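Local coordinates for cupin 2 conserved barrel domain protein (Desulfovibrio desulfuricans subsp. desulfuricans str. G20, PDB 2Q30), which is of unknown function but adopts the double-stranded beta-helix fold of the RmlC-like cupins and packs as a two-subunit assembly, at residues F22-V27 and V36-K41; I59-G64 and M100-T105; G55-V60 and L84-S89. All blocks are in the same frame, centred on the assembly; numbering follows the deposited sequence.

Contact 1. Residues F22-V27 and V36-K41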
loop_
_atom_site.group_PDB
_atom_site.type_symbol
_atom_site.label_atom_id
_atom_site.label_comp_id
_atom_site.label_asym_id
_atom_site.label_seq_id
_atom_site.Cartn_x
_atom_site.Cartn_y
_atom_site.Cartn_z
ATOM N N PHE A 22 16.611 7.000 -8.757
ATOM C CA PHE A 22 15.728 6.478 -7.684
ATOM C C PHE A 22 16.347 5.286 -6.926
ATOM O O PHE A 22 17.173 4.538 -7.469
ATOM C CB PHE A 22 14.362 6.061 -8.227
ATOM C CG PHE A 22 14.403 4.888 -9.183
ATOM C CD1 PHE A 22 14.338 3.574 -8.710
ATOM C CD2 PHE A 22 14.520 5.103 -10.560
ATOM C CE1 PHE A 22 14.369 2.483 -9.602
ATOM C CE2 PHE A 22 14.575 4.029 -11.462
ATOM C CZ PHE A 22 14.498 2.717 -10.988
ATOM N N VAL A 23 15.917 5.114 -5.687
ATOM C CA VAL A 23 16.346 4.020 -4.826
ATOM C C VAL A 23 15.192 3.024 -4.777
ATOM O O VAL A 23 14.051 3.409 -4.506
ATOM C CB VAL A 23 16.659 4.478 -3.370
ATOM C CG1 VAL A 23 16.856 3.274 -2.441
ATOM C CG2 VAL A 23 17.910 5.376 -3.318
HETATM N N MSE A 24 15.516 1.757 -4.996
HETATM C CA MSE A 24 14.575 0.632 -4.963
HETATM C C MSE A 24 14.957 -0.242 -3.798
HETATM O O MSE A 24 16.107 -0.632 -3.707
HETATM C CB MSE A 24 14.686 -0.183 -6.251
HETATM C CG MSE A 24 14.000 -1.561 -6.216
HETATM SE SE MSE A 24 13.937 -2.335 -7.985
HETATM C CE MSE A 24 13.792 -4.225 -7.486
ATOM N N GLU A 25 14.003 -0.582 -2.935
ATOM C CA GLU A 25 14.283 -1.449 -1.765
ATOM C C GLU A 25 13.243 -2.546 -1.655
ATOM O O GLU A 25 12.066 -2.268 -1.699
ATOM C CB GLU A 25 14.332 -0.628 -0.467
ATOM C CG GLU A 25 15.481 0.373 -0.403
ATOM C CD GLU A 25 15.306 1.494 0.642
ATOM O OE1 GLU A 25 16.179 1.630 1.526
ATOM O OE2 GLU A 25 14.324 2.266 0.549
ATOM N N LEU A 26 13.693 -3.780 -1.472
ATOM C CA LEU A 26 12.811 -4.922 -1.319
ATOM C C LEU A 26 12.259 -4.892 0.087
ATOM O O LEU A 26 13.024 -4.820 1.036
ATOM C CB LEU A 26 13.566 -6.234 -1.517
ATOM C CG LEU A 26 12.729 -7.522 -1.472
ATOM C CD1 LEU A 26 11.605 -7.502 -2.541
ATOM C CD2 LEU A 26 13.661 -8.688 -1.681
ATOM N N VAL A 27 10.937 -4.918 0.205
ATOM C CA VAL A 27 10.271 -4.897 1.505
ATOM C C VAL A 27 9.944 -6.330 1.865
ATOM O O VAL A 27 10.238 -6.777 2.965
ATOM C CB VAL A 27 9.037 -3.966 1.489
ATOM C CG1 VAL A 27 8.220 -4.026 2.805
ATOM C CG2 VAL A 27 9.499 -2.517 1.176
ATOM N N VAL A 36 7.873 -3.877 -2.920
ATOM C CA VAL A 36 9.080 -3.071 -3.080
ATOM C C VAL A 36 8.756 -1.585 -3.031
ATOM O O VAL A 36 7.683 -1.152 -3.488
ATOM C CB VAL A 36 9.797 -3.399 -4.422
ATOM C CG1 VAL A 36 10.462 -4.747 -4.336
ATOM C CG2 VAL A 36 8.816 -3.332 -5.603
ATOM N N SER A 37 9.676 -0.815 -2.466
ATOM C CA SER A 37 9.524 0.614 -2.359
ATOM C C SER A 37 10.462 1.273 -3.349
ATOM O O SER A 37 11.482 0.686 -3.738
ATOM C CB SER A 37 9.794 1.124 -0.950
ATOM O OG SER A 37 11.129 0.960 -0.567
ATOM N N PHE A 38 10.078 2.484 -3.756
ATOM C CA PHE A 38 10.884 3.347 -4.635
ATOM C C PHE A 38 10.903 4.721 -3.991
ATOM O O PHE A 38 9.846 5.249 -3.650
ATOM C CB PHE A 38 10.327 3.391 -6.032
ATOM C CG PHE A 38 10.339 2.067 -6.734
ATOM C CD1 PHE A 38 9.264 1.196 -6.632
ATOM C CD2 PHE A 38 11.427 1.696 -7.537
ATOM C CE1 PHE A 38 9.283 -0.034 -7.309
ATOM C CE2 PHE A 38 11.453 0.484 -8.195
ATOM C CZ PHE A 38 10.378 -0.381 -8.099
ATOM N N THR A 39 12.102 5.251 -3.739
ATOM C CA THR A 39 12.267 6.552 -3.085
ATOM C C THR A 39 12.938 7.464 -4.107
ATOM O O THR A 39 13.981 7.123 -4.678
ATOM C CB THR A 39 13.082 6.469 -1.808
ATOM O OG1 THR A 39 12.553 5.407 -0.973
ATOM C CG2 THR A 39 13.045 7.814 -1.075
ATOM N N PHE A 40 12.309 8.605 -4.325
ATOM C CA PHE A 40 12.711 9.547 -5.328
ATOM C C PHE A 40 12.996 10.900 -4.748
ATOM O O PHE A 40 12.275 11.362 -3.864
ATOM C CB PHE A 40 11.541 9.781 -6.290
ATOM C CG PHE A 40 10.970 8.540 -6.897
ATOM C CD1 PHE A 40 11.482 8.032 -8.072
ATOM C CD2 PHE A 40 9.881 7.892 -6.305
ATOM C CE1 PHE A 40 10.932 6.887 -8.661
ATOM C CE2 PHE A 40 9.327 6.753 -6.892
ATOM C CZ PHE A 40 9.857 6.263 -8.077
ATOM N N LYS A 41 14.048 11.527 -5.269
ATOM C CA LYS A 41 14.261 12.950 -5.082
ATOM C C LYS A 41 13.346 13.566 -6.133
ATOM O O LYS A 41 13.002 12.908 -7.134
ATOM C CB LYS A 41 15.706 13.393 -5.335
ATOM C CG LYS A 41 16.738 12.956 -4.288
ATOM C CD LYS A 41 16.473 13.517 -2.874
ATOM C CE LYS A 41 16.566 15.033 -2.719
ATOM N NZ LYS A 41 16.105 15.444 -1.332
HETATM O O HOH W 1 12.838 2.811 -1.592
HETATM O O HOH W 2 13.629 4.801 1.468
#
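Selenomethionine Met24 runs out along the ring of Phe38, its partner in a non-hydrogen-bonded antiparallel pair. CG stands anti to the backbone N (chi1 167°), and the chain stays extended beyond it. CB already lies beside the CD2-CE2 side of the ring, CG follows it at CE2, and SE ends 3.8 Å from CE2 of Phe38 with CZ slightly farther off, so three successive atoms flank one ring side. The selenium approaches the ring obliquely, a Met-aromatic contact. Next along the same side of the sheet, CD1 and CE1 of Phe22 reach Phe38; CD1 sits at the edge of that ring, 3.7 Å from Phe38 CD2, with the two ring planes inclined at 60°. CB of Phe22 packs 3.5 Å from CD1 of Phe40, and Leu46 of strand 45-49 touches all three phenylalanines, closing the apolar interior between the two sheets of the cupin double-stranded beta-helix. The segments are the two arms of a beta hairpin, 23-29 and 34-40, whose first strand lies at the margin of its sheet within the chain. Val23 and Thr39 exchange paired backbone bonds, Val23 N reaching Thr39 O almost straight, and Glu25 and Ser37 form the next such pair. On the face of Val23, Glu25, Ser37 and Thr39, the last three form a polar cluster. There Glu25 extends with its carboxylate tip OE2 near Thr39 OG1 but joined to it through water. One water donates to Glu25 OE2 and Val23 O while accepting from Ser37 OG and Thr39 OG1, 2.7 Å from each hydroxyl oxygen; a second water donates to both Glu25 OE2 and Thr39 OG1. At the far end Val36 CG1, in the conformer described, lies a tight 3.5 Å from Leu26 CD1.

Contact 2. Residues I59-G64 and M100-T105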
loop_
_atom_site.group_PDB
_atom_site.type_symbol
_atom_site.label_atom_id
_atom_site.label_comp_id
_atom_site.label_asym_id
_atom_site.label_seq_id
_atom_site.Cartn_x
_atom_site.Cartn_y
_atom_site.Cartn_z
ATOM N N ILE A 59 0.388 0.601 -6.780
ATOM C CA ILE A 59 1.429 1.544 -6.391
ATOM C C ILE A 59 0.764 2.533 -5.451
ATOM O O ILE A 59 -0.136 3.246 -5.878
ATOM C CB ILE A 59 2.028 2.300 -7.573
ATOM C CG1 ILE A 59 2.577 1.327 -8.616
ATOM C CG2 ILE A 59 3.096 3.287 -7.064
ATOM C CD1 ILE A 59 3.251 1.974 -9.826
ATOM N N VAL A 60 1.234 2.597 -4.204
ATOM C CA VAL A 60 0.668 3.486 -3.196
ATOM C C VAL A 60 1.646 4.615 -2.902
ATOM O O VAL A 60 2.792 4.353 -2.595
ATOM C CB VAL A 60 0.400 2.715 -1.888
ATOM C CG1 VAL A 60 -0.312 3.651 -0.874
ATOM C CG2 VAL A 60 -0.452 1.492 -2.200
ATOM N N VAL A 61 1.192 5.868 -2.988
ATOM C CA VAL A 61 2.058 7.012 -2.699
ATOM C C VAL A 61 2.021 7.208 -1.179
ATOM O O VAL A 61 0.997 7.577 -0.628
ATOM C CB VAL A 61 1.637 8.318 -3.421
ATOM C CG1 VAL A 61 2.635 9.413 -3.131
ATOM C CG2 VAL A 61 1.510 8.082 -4.941
ATOM N N LEU A 62 3.152 6.961 -0.537
ATOM C CA LEU A 62 3.296 7.084 0.914
ATOM C C LEU A 62 3.617 8.483 1.355
ATOM O O LEU A 62 3.215 8.892 2.429
ATOM C CB LEU A 62 4.442 6.214 1.396
ATOM C CG LEU A 62 4.419 4.743 1.030
ATOM C CD1 LEU A 62 5.736 4.124 1.486
ATOM C CD2 LEU A 62 3.213 4.067 1.656
ATOM N N GLU A 63 4.446 9.163 0.578
ATOM C CA GLU A 63 4.883 10.505 0.922
ATOM C C GLU A 63 5.234 11.235 -0.336
ATOM O O GLU A 63 5.748 10.626 -1.296
ATOM C CB GLU A 63 6.071 10.423 1.896
ATOM C CG GLU A 63 6.776 11.736 2.314
ATOM C CD GLU A 63 5.933 12.732 3.099
ATOM O OE1 GLU A 63 4.709 12.582 3.238
ATOM O OE2 GLU A 63 6.522 13.726 3.575
ATOM N N GLY A 64 4.921 12.533 -0.343
ATOM C CA GLY A 64 5.198 13.393 -1.476
ATOM C C GLY A 64 4.157 13.294 -2.552
ATOM O O GLY A 64 3.129 12.618 -2.380
HETATM N N MSE A 100 9.632 11.890 -2.963
HETATM C CA MSE A 100 8.503 10.983 -2.929
HETATM C C MSE A 100 8.902 9.562 -2.645
HETATM O O MSE A 100 9.970 9.108 -3.071
HETATM C CB MSE A 100 7.862 11.031 -4.308
HETATM C CG MSE A 100 6.503 10.408 -4.447
HETATM SE SE MSE A 100 6.121 10.190 -6.332
HETATM C CE MSE A 100 6.898 8.536 -6.606
ATOM N N LYS A 101 8.040 8.859 -1.917
ATOM C CA LYS A 101 8.213 7.435 -1.707
ATOM C C LYS A 101 6.904 6.728 -2.028
ATOM O O LYS A 101 5.807 7.189 -1.641
ATOM C CB LYS A 101 8.735 7.099 -0.321
ATOM C CG LYS A 101 9.170 5.663 -0.165
ATOM C CD LYS A 101 9.857 5.419 1.168
ATOM C CE LYS A 101 10.363 3.976 1.335
ATOM N NZ LYS A 101 11.199 3.850 2.592
ATOM N N VAL A 102 7.034 5.616 -2.749
ATOM C CA VAL A 102 5.903 4.761 -3.099
ATOM C C VAL A 102 6.179 3.318 -2.717
ATOM O O VAL A 102 7.325 2.927 -2.593
ATOM C CB VAL A 102 5.530 4.847 -4.614
ATOM C CG1 VAL A 102 5.197 6.290 -4.981
ATOM C CG2 VAL A 102 6.627 4.267 -5.502
ATOM N N LEU A 103 5.100 2.558 -2.530
ATOM C CA LEU A 103 5.158 1.137 -2.221
ATOM C C LEU A 103 4.442 0.406 -3.326
ATOM O O LEU A 103 3.317 0.739 -3.656
ATOM C CB LEU A 103 4.467 0.844 -0.894
ATOM C CG LEU A 103 4.682 -0.583 -0.362
ATOM C CD1 LEU A 103 6.172 -0.891 -0.125
ATOM C CD2 LEU A 103 3.891 -0.743 0.945
ATOM N N VAL A 104 5.095 -0.604 -3.873
ATOM C CA VAL A 104 4.541 -1.394 -4.943
ATOM C C VAL A 104 4.333 -2.798 -4.432
ATOM O O VAL A 104 5.250 -3.353 -3.882
ATOM C CB VAL A 104 5.499 -1.410 -6.161
ATOM C CG1 VAL A 104 4.900 -2.272 -7.326
ATOM C CG2 VAL A 104 5.783 0.010 -6.604
ATOM N N THR A 105 3.132 -3.344 -4.631
ATOM C CA THR A 105 2.761 -4.721 -4.299
ATOM C C THR A 105 2.354 -5.376 -5.616
ATOM O O THR A 105 1.487 -4.861 -6.321
ATOM C CB THR A 105 1.608 -4.806 -3.279
ATOM O OG1 THR A 105 2.019 -4.108 -2.091
ATOM C CG2 THR A 105 1.312 -6.284 -2.940
#
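Five backbone hydrogen bonds join 59-64 to 100-105, and two converge on a single acceptor. The carbonyl O of Lys101 takes Leu62 N at 2.9 Å and Glu63 N at 3.3 Å, the latter on a lone pair; Lys101 N returns a bond to Glu63 O from above the carbonyl plane. Leu62 and Glu63 thus both face Lys101, a classic beta bulge that shifts the antiparallel register by one residue. Leu62 has the near-helical backbone angles (phi -85°, psi -38°) usual at the first bulge position. Before it the pairing is regular: Val60 N meets Leu103 O at 2.8 Å, nearly straight, and Leu103 N returns to Val60 O. Outside this polar core, Ile59, Val61, Val102 and Val104 share one side of the sheet. CG2 of Ile59, anti to its backbone N, lies alongside Val102, 3.8 Å from its CB, while CG1 of Ile59 runs beside CG2 of Val104. Selenomethionine Met100 brings its CG to 3.2 Å from Glu63 O before its chain bends at chi3, and Val94 touches Ile59 and Met100. On the reverse side Leu62 lies alongside the extended chain of Lys101, CD1 against CG, and touches Val60 of the second subunit. The polar tips go elsewhere: Lys101 NZ bonds Leu11 O, and Glu63 OE1 forms a salt bridge with Arg80 of the second subunit. Between Ile59 and Val61 these two strands are apolar on both sides, consistent with one side facing the barrel interior and the other the second subunit, while the charged Lys101 and Glu63 lie at the bulge.

Contact 3. Residues G55-V60 and L84-S89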
loop_
_atom_site.group_PDB
_atom_site.type_symbol
_atom_site.label_atom_id
_atom_site.label_comp_id
_atom_site.label_asym_id
_atom_site.label_seq_id
_atom_site.Cartn_x
_atom_site.Cartn_y
_atom_site.Cartn_z
ATOM N N GLY A 55 -0.989 -11.147 -13.735
ATOM C CA GLY A 55 -0.968 -10.550 -12.411
ATOM C C GLY A 55 -1.125 -9.067 -12.493
ATOM O O GLY A 55 -1.113 -8.487 -13.589
ATOM N N GLU A 56 -1.242 -8.458 -11.314
ATOM C CA GLU A 56 -1.409 -7.019 -11.177
ATOM C C GLU A 56 -0.455 -6.392 -10.183
ATOM O O GLU A 56 0.174 -7.082 -9.410
ATOM C CB GLU A 56 -2.841 -6.754 -10.728
ATOM C CG GLU A 56 -3.862 -6.924 -11.828
ATOM C CD GLU A 56 -5.250 -7.014 -11.267
ATOM O OE1 GLU A 56 -5.575 -8.080 -10.723
ATOM O OE2 GLU A 56 -6.029 -6.050 -11.413
ATOM N N LEU A 57 -0.329 -5.073 -10.237
ATOM C CA LEU A 57 0.399 -4.361 -9.195
ATOM C C LEU A 57 -0.448 -3.229 -8.677
ATOM O O LEU A 57 -1.349 -2.755 -9.371
ATOM C CB LEU A 57 1.749 -3.794 -9.651
ATOM C CG LEU A 57 1.766 -2.615 -10.645
ATOM C CD1 LEU A 57 3.096 -1.905 -10.608
ATOM C CD2 LEU A 57 1.459 -3.096 -12.019
ATOM N N ASN A 58 -0.149 -2.791 -7.456
ATOM C CA ASN A 58 -0.722 -1.549 -6.974
ATOM C C ASN A 58 0.463 -0.693 -6.530
ATOM O O ASN A 58 1.452 -1.234 -6.013
ATOM C CB ASN A 58 -1.853 -1.739 -5.952
ATOM C CG ASN A 58 -1.378 -2.112 -4.561
ATOM O OD1 ASN A 58 -0.818 -1.307 -3.851
ATOM N ND2 ASN A 58 -1.708 -3.303 -4.144
ATOM N N ILE A 59 0.388 0.601 -6.780
ATOM C CA ILE A 59 1.429 1.544 -6.391
ATOM C C ILE A 59 0.764 2.533 -5.451
ATOM O O ILE A 59 -0.136 3.246 -5.878
ATOM C CB ILE A 59 2.028 2.300 -7.573
ATOM C CG1 ILE A 59 2.577 1.327 -8.616
ATOM C CG2 ILE A 59 3.096 3.287 -7.064
ATOM C CD1 ILE A 59 3.251 1.974 -9.826
ATOM N N VAL A 60 1.234 2.597 -4.204
ATOM C CA VAL A 60 0.668 3.486 -3.196
ATOM C C VAL A 60 1.646 4.615 -2.902
ATOM O O VAL A 60 2.792 4.353 -2.595
ATOM C CB VAL A 60 0.400 2.715 -1.888
ATOM C CG1 VAL A 60 -0.312 3.651 -0.874
ATOM C CG2 VAL A 60 -0.452 1.492 -2.200
ATOM N N LEU A 84 -2.428 3.440 -7.598
ATOM C CA LEU A 84 -2.614 3.039 -8.986
ATOM C C LEU A 84 -2.744 1.537 -8.939
ATOM O O LEU A 84 -1.966 0.931 -8.235
ATOM C CB LEU A 84 -1.371 3.369 -9.791
ATOM C CG LEU A 84 -1.320 2.921 -11.259
ATOM C CD1 LEU A 84 -2.269 3.718 -12.096
ATOM C CD2 LEU A 84 0.121 3.081 -11.730
ATOM N N VAL A 85 -3.718 0.959 -9.655
ATOM C CA VAL A 85 -3.830 -0.488 -9.817
ATOM C C VAL A 85 -3.761 -0.770 -11.316
ATOM O O VAL A 85 -4.477 -0.156 -12.100
ATOM C CB VAL A 85 -5.114 -1.105 -9.237
ATOM C CG1 VAL A 85 -5.002 -2.693 -9.237
ATOM C CG2 VAL A 85 -5.347 -0.624 -7.822
ATOM N N ALA A 86 -2.937 -1.732 -11.694
ATOM C CA ALA A 86 -2.740 -2.050 -13.089
ATOM C C ALA A 86 -2.235 -3.456 -13.289
ATOM O O ALA A 86 -1.602 -4.009 -12.391
ATOM C CB ALA A 86 -1.727 -1.043 -13.717
ATOM N N PRO A 87 -2.551 -4.057 -14.464
ATOM C CA PRO A 87 -1.895 -5.308 -14.810
ATOM C C PRO A 87 -0.367 -5.060 -14.917
ATOM O O PRO A 87 0.072 -3.961 -15.293
ATOM C CB PRO A 87 -2.508 -5.669 -16.188
ATOM C CG PRO A 87 -3.808 -4.952 -16.222
ATOM C CD PRO A 87 -3.530 -3.664 -15.498
ATOM N N ILE A 88 0.415 -6.058 -14.537
ATOM C CA ILE A 88 1.884 -6.005 -14.627
ATOM C C ILE A 88 2.359 -5.780 -16.084
ATOM O O ILE A 88 3.397 -5.131 -16.322
ATOM C CB ILE A 88 2.512 -7.311 -14.032
ATOM C CG1 ILE A 88 2.254 -7.402 -12.526
ATOM C CG2 ILE A 88 4.004 -7.384 -14.259
ATOM C CD1 ILE A 88 2.509 -8.815 -11.992
ATOM N N SER A 89 1.597 -6.327 -17.042
ATOM C CA SER A 89 1.864 -6.182 -18.462
ATOM C C SER A 89 1.505 -4.796 -19.023
ATOM O O SER A 89 1.934 -4.473 -20.133
ATOM C CB SER A 89 1.139 -7.289 -19.255
ATOM O OG SER A 89 -0.255 -7.318 -18.959
HETATM O O HOH W 3 -0.456 -8.563 -16.234
#
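Backbone hydrogen bonds set the alignment of 55-60 against 84-89, with Leu57 facing Ala86 and Ile59 facing Leu84 as hydrogen-bonded antiparallel pairs. Leu57 N reaches Ala86 O at 2.7 Å, nearly along the axis of the carbonyl, and Ala86 N answers to Leu57 O. Ile59 and Leu84 exchange two bonds more, both in the carbonyl plane. Past the end of the strands the link continues: Ile88 N donates to Gly55 O at 3.0 Å from above the carbonyl plane, and a water that also donates to Gly55 O accepts from Ser89 N. Weaker CA-H...O contacts fill the non-hydrogen-bonded positions, the shortest from Asn58 CA to Leu84 O at 3.0 Å. Strand 82-87 is outermost in its sheet within the chain, yet Leu84 and Val85 pair antiparallel with a strand of the second subunit, so the cupin sheet runs on through the dimer interface. Apolar contacts lie mostly on the side of Leu57, Ile59, Leu84 and Ala86. Leu57 holds CG in the crowded position between N and the carbonyl carbon (chi1 70°), which brings CD2 in over the neighbouring strand, 3.2 Å from Ala86 O and 4.2 Å from Ala86 CB. Ile59 CD1 lies beside Leu84 CD2 at 3.8 Å, and Phe68 touches both residues. The tip of Ile88, CD1, rests 3.7 Å from Gly55 C. Asn58 and Val85 share the other side, CB against CG2. Glu56 diverges from Pro87; its CB lies 3.4 Å from Ala86 O, OE2 nears Val85 CG1, and OE1 is hydrogen-bonded to Ser30 and Asn32 of the second subunit.

In the fold
All three contacts belong to one antiparallel sheet of the cupin fold, five-stranded within the chain and ordered 23-29, 34-40, 100-107, 56-63, 82-87. Contact 1 closes first along the chain; contacts 2 and 3 both start from strand 56-63, sharing Ile59 and Val60. Contacts 1 and 2, with centres about 9 Å apart, meet where a backbone hydrogen bond joins Val36 and Val104. Contacts 2 and 3 have centres about 13 Å apart, and contacts 1 and 3, about 16 Å between centres, lie on opposite sides of the chain's centre. The late strand 100-107 thus ties the early hairpin to the other half of the sheet, which the second subunit extends beyond contact 3.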